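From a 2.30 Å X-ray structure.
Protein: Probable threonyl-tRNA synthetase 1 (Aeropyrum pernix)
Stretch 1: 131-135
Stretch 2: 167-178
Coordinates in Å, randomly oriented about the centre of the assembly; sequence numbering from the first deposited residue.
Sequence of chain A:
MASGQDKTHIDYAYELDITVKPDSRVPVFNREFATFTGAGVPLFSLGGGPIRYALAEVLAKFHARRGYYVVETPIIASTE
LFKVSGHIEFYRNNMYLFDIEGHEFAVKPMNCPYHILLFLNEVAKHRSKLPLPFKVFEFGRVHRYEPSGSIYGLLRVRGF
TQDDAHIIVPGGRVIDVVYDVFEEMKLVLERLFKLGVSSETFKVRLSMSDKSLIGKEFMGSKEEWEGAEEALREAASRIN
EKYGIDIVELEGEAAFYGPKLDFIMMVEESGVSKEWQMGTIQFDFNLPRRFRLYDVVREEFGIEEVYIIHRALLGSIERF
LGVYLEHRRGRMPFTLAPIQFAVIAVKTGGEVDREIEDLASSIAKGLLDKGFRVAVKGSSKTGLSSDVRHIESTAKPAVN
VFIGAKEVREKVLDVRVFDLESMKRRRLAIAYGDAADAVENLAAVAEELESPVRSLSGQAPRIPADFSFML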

# COMPACT_ATOMS: atom_id res chain seq x y z
N PRO A 131 17.91 -15.64 10.55
CA PRO A 131 17.23 -16.84 11.00
C PRO A 131 16.51 -17.63 9.88
O PRO A 131 16.08 -17.05 8.87
CB PRO A 131 16.23 -16.32 12.04
CG PRO A 131 16.41 -14.84 12.12
CD PRO A 131 17.17 -14.42 10.92
N LEU A 132 16.43 -18.93 10.05
CA LEU A 132 15.59 -19.77 9.21
C LEU A 132 14.54 -20.41 10.12
O LEU A 132 14.83 -20.73 11.27
CB LEU A 132 16.44 -20.85 8.53
CG LEU A 132 17.57 -20.41 7.61
CD1 LEU A 132 18.35 -21.60 7.03
CD2 LEU A 132 17.07 -19.43 6.46
N PRO A 133 13.32 -20.63 9.61
CA PRO A 133 12.91 -20.31 8.23
C PRO A 133 12.93 -18.79 7.90
O PRO A 133 12.69 -17.93 8.78
CB PRO A 133 11.49 -20.91 8.10
CG PRO A 133 11.08 -21.32 9.48
CD PRO A 133 12.27 -21.31 10.40
N PHE A 134 13.23 -18.47 6.65
CA PHE A 134 13.21 -17.09 6.17
C PHE A 134 11.92 -16.95 5.38
O PHE A 134 11.68 -17.70 4.42
CB PHE A 134 14.42 -16.85 5.30
CG PHE A 134 14.41 -15.57 4.55
CD1 PHE A 134 14.97 -14.43 5.09
CD2 PHE A 134 13.90 -15.52 3.25
CE1 PHE A 134 14.97 -13.22 4.37
CE2 PHE A 134 13.91 -14.33 2.53
CZ PHE A 134 14.45 -13.19 3.07
N LYS A 135 11.07 -16.01 5.82
CA LYS A 135 9.74 -15.83 5.26
C LYS A 135 9.61 -14.41 4.85
O LYS A 135 9.85 -13.51 5.66
CB LYS A 135 8.66 -16.18 6.30
CG LYS A 135 8.92 -17.53 7.00
CD LYS A 135 7.75 -18.04 7.85
CE LYS A 135 6.97 -16.90 8.54
NZ LYS A 135 6.18 -17.41 9.73
N ILE A 167 9.17 -18.86 1.23
CA ILE A 167 9.67 -19.40 2.46
C ILE A 167 10.84 -20.33 2.17
O ILE A 167 10.73 -21.26 1.35
CB ILE A 167 8.57 -20.17 3.21
CG1 ILE A 167 7.33 -19.31 3.34
CG2 ILE A 167 9.05 -20.68 4.63
CD1 ILE A 167 6.36 -19.86 4.40
N ILE A 168 11.95 -20.09 2.84
CA ILE A 168 13.11 -20.99 2.79
C ILE A 168 13.21 -21.66 4.17
O ILE A 168 13.53 -20.99 5.16
CB ILE A 168 14.38 -20.20 2.42
CG1 ILE A 168 14.16 -19.55 1.06
CG2 ILE A 168 15.64 -21.09 2.49
CD1 ILE A 168 15.27 -18.67 0.54
N VAL A 169 12.87 -22.94 4.23
CA VAL A 169 12.66 -23.62 5.52
C VAL A 169 13.48 -24.92 5.63
O VAL A 169 13.41 -25.75 4.72
CB VAL A 169 11.15 -23.95 5.78
CG1 VAL A 169 10.50 -24.56 4.61
CG2 VAL A 169 11.04 -24.84 6.94
N PRO A 170 14.30 -25.08 6.72
CA PRO A 170 15.07 -26.33 6.87
C PRO A 170 14.15 -27.50 7.04
O PRO A 170 13.01 -27.32 7.49
CB PRO A 170 15.83 -26.11 8.19
CG PRO A 170 15.93 -24.63 8.31
CD PRO A 170 14.57 -24.15 7.83
N GLY A 171 14.64 -28.69 6.73
CA GLY A 171 13.91 -29.94 6.94
C GLY A 171 13.22 -30.11 8.29
O GLY A 171 12.10 -30.62 8.35
N GLY A 172 13.87 -29.68 9.37
CA GLY A 172 13.28 -29.82 10.72
C GLY A 172 11.99 -29.06 11.04
O GLY A 172 11.28 -29.36 12.03
N ARG A 173 11.68 -28.06 10.20
CA ARG A 173 10.60 -27.14 10.48
C ARG A 173 9.53 -27.14 9.34
O ARG A 173 8.52 -26.46 9.43
CB ARG A 173 11.22 -25.74 10.69
CG ARG A 173 11.96 -25.50 12.09
CD ARG A 173 10.97 -25.30 13.30
NE ARG A 173 9.64 -24.79 12.89
CZ ARG A 173 9.24 -23.50 12.93
NH1 ARG A 173 10.05 -22.54 13.40
NH2 ARG A 173 8.00 -23.16 12.49
N VAL A 174 9.75 -27.93 8.28
CA VAL A 174 8.98 -27.77 7.04
C VAL A 174 7.50 -28.15 7.23
O VAL A 174 6.60 -27.43 6.74
CB VAL A 174 9.64 -28.44 5.77
CG1 VAL A 174 9.75 -29.98 5.91
CG2 VAL A 174 8.88 -28.07 4.46
N ILE A 175 7.24 -29.23 7.96
CA ILE A 175 5.86 -29.65 8.24
C ILE A 175 5.07 -28.54 8.97
O ILE A 175 3.91 -28.21 8.60
CB ILE A 175 5.80 -31.03 9.01
CG1 ILE A 175 6.34 -32.19 8.14
CG2 ILE A 175 4.39 -31.30 9.56
CD1 ILE A 175 6.63 -33.53 8.91
N ASP A 176 5.70 -27.93 9.97
CA ASP A 176 5.09 -26.85 10.74
C ASP A 176 4.78 -25.61 9.87
O ASP A 176 3.76 -24.94 10.06
CB ASP A 176 6.04 -26.41 11.86
CG ASP A 176 6.04 -27.37 13.12
OD1 ASP A 176 5.21 -28.27 13.27
OD2 ASP A 176 6.93 -27.20 13.96
N VAL A 177 5.71 -25.28 8.97
CA VAL A 177 5.55 -24.18 8.07
C VAL A 177 4.35 -24.39 7.15
O VAL A 177 3.50 -23.49 6.99
CB VAL A 177 6.86 -23.94 7.26
CG1 VAL A 177 6.57 -23.25 5.95
CG2 VAL A 177 7.90 -23.14 8.12
N VAL A 178 4.24 -25.60 6.58
CA VAL A 178 3.11 -25.97 5.72
C VAL A 178 1.79 -25.85 6.46
O VAL A 178 0.80 -25.28 5.93
CB VAL A 178 3.28 -27.40 5.04
CG1 VAL A 178 2.04 -27.76 4.17
CG2 VAL A 178 4.49 -27.42 4.16

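P133 is the apolar hub of this contact. Its CB lies 3.8 Å from CB of V169 and 4.2 Å from CG2 of I167, while its CG reaches CG2 of V177 at 3.9 Å, so one compact ring touches both the strand and the helix that follows it. The peptide bond before P133 is cis, and the chain there carries L132 alongside P170, with CB of L132 3.8 Å from CG of P170. Beyond P133 the pairing becomes regular. F134 and I168 form an antiparallel hydrogen-bonded pair: N of F134 donates to O of I168 and N of I168 donates to O of F134, both at 2.9 Å and nearly straight. The same carbonyls also receive CA-H contacts, O of I168 from CA of P133 (3.2 Å) and O of F134 from CA of I167 (3.3 Å). Alternation then sorts the side chains. F134 and I168 share one face, where CD1 of I168 sits obliquely to the ring, 4.4 Å from CD2; K135 and I167 share the other, with CG of K135 3.9 Å from CG2 of I167 before the lysine's end leads away. At the polar edge, R173, the helix N-cap residue, lays one guanidinium face over CG of P133, a contact that needs no hydrogen bond, while its NE keeps a long 3.8 Å salt bridge to OD2 of D176.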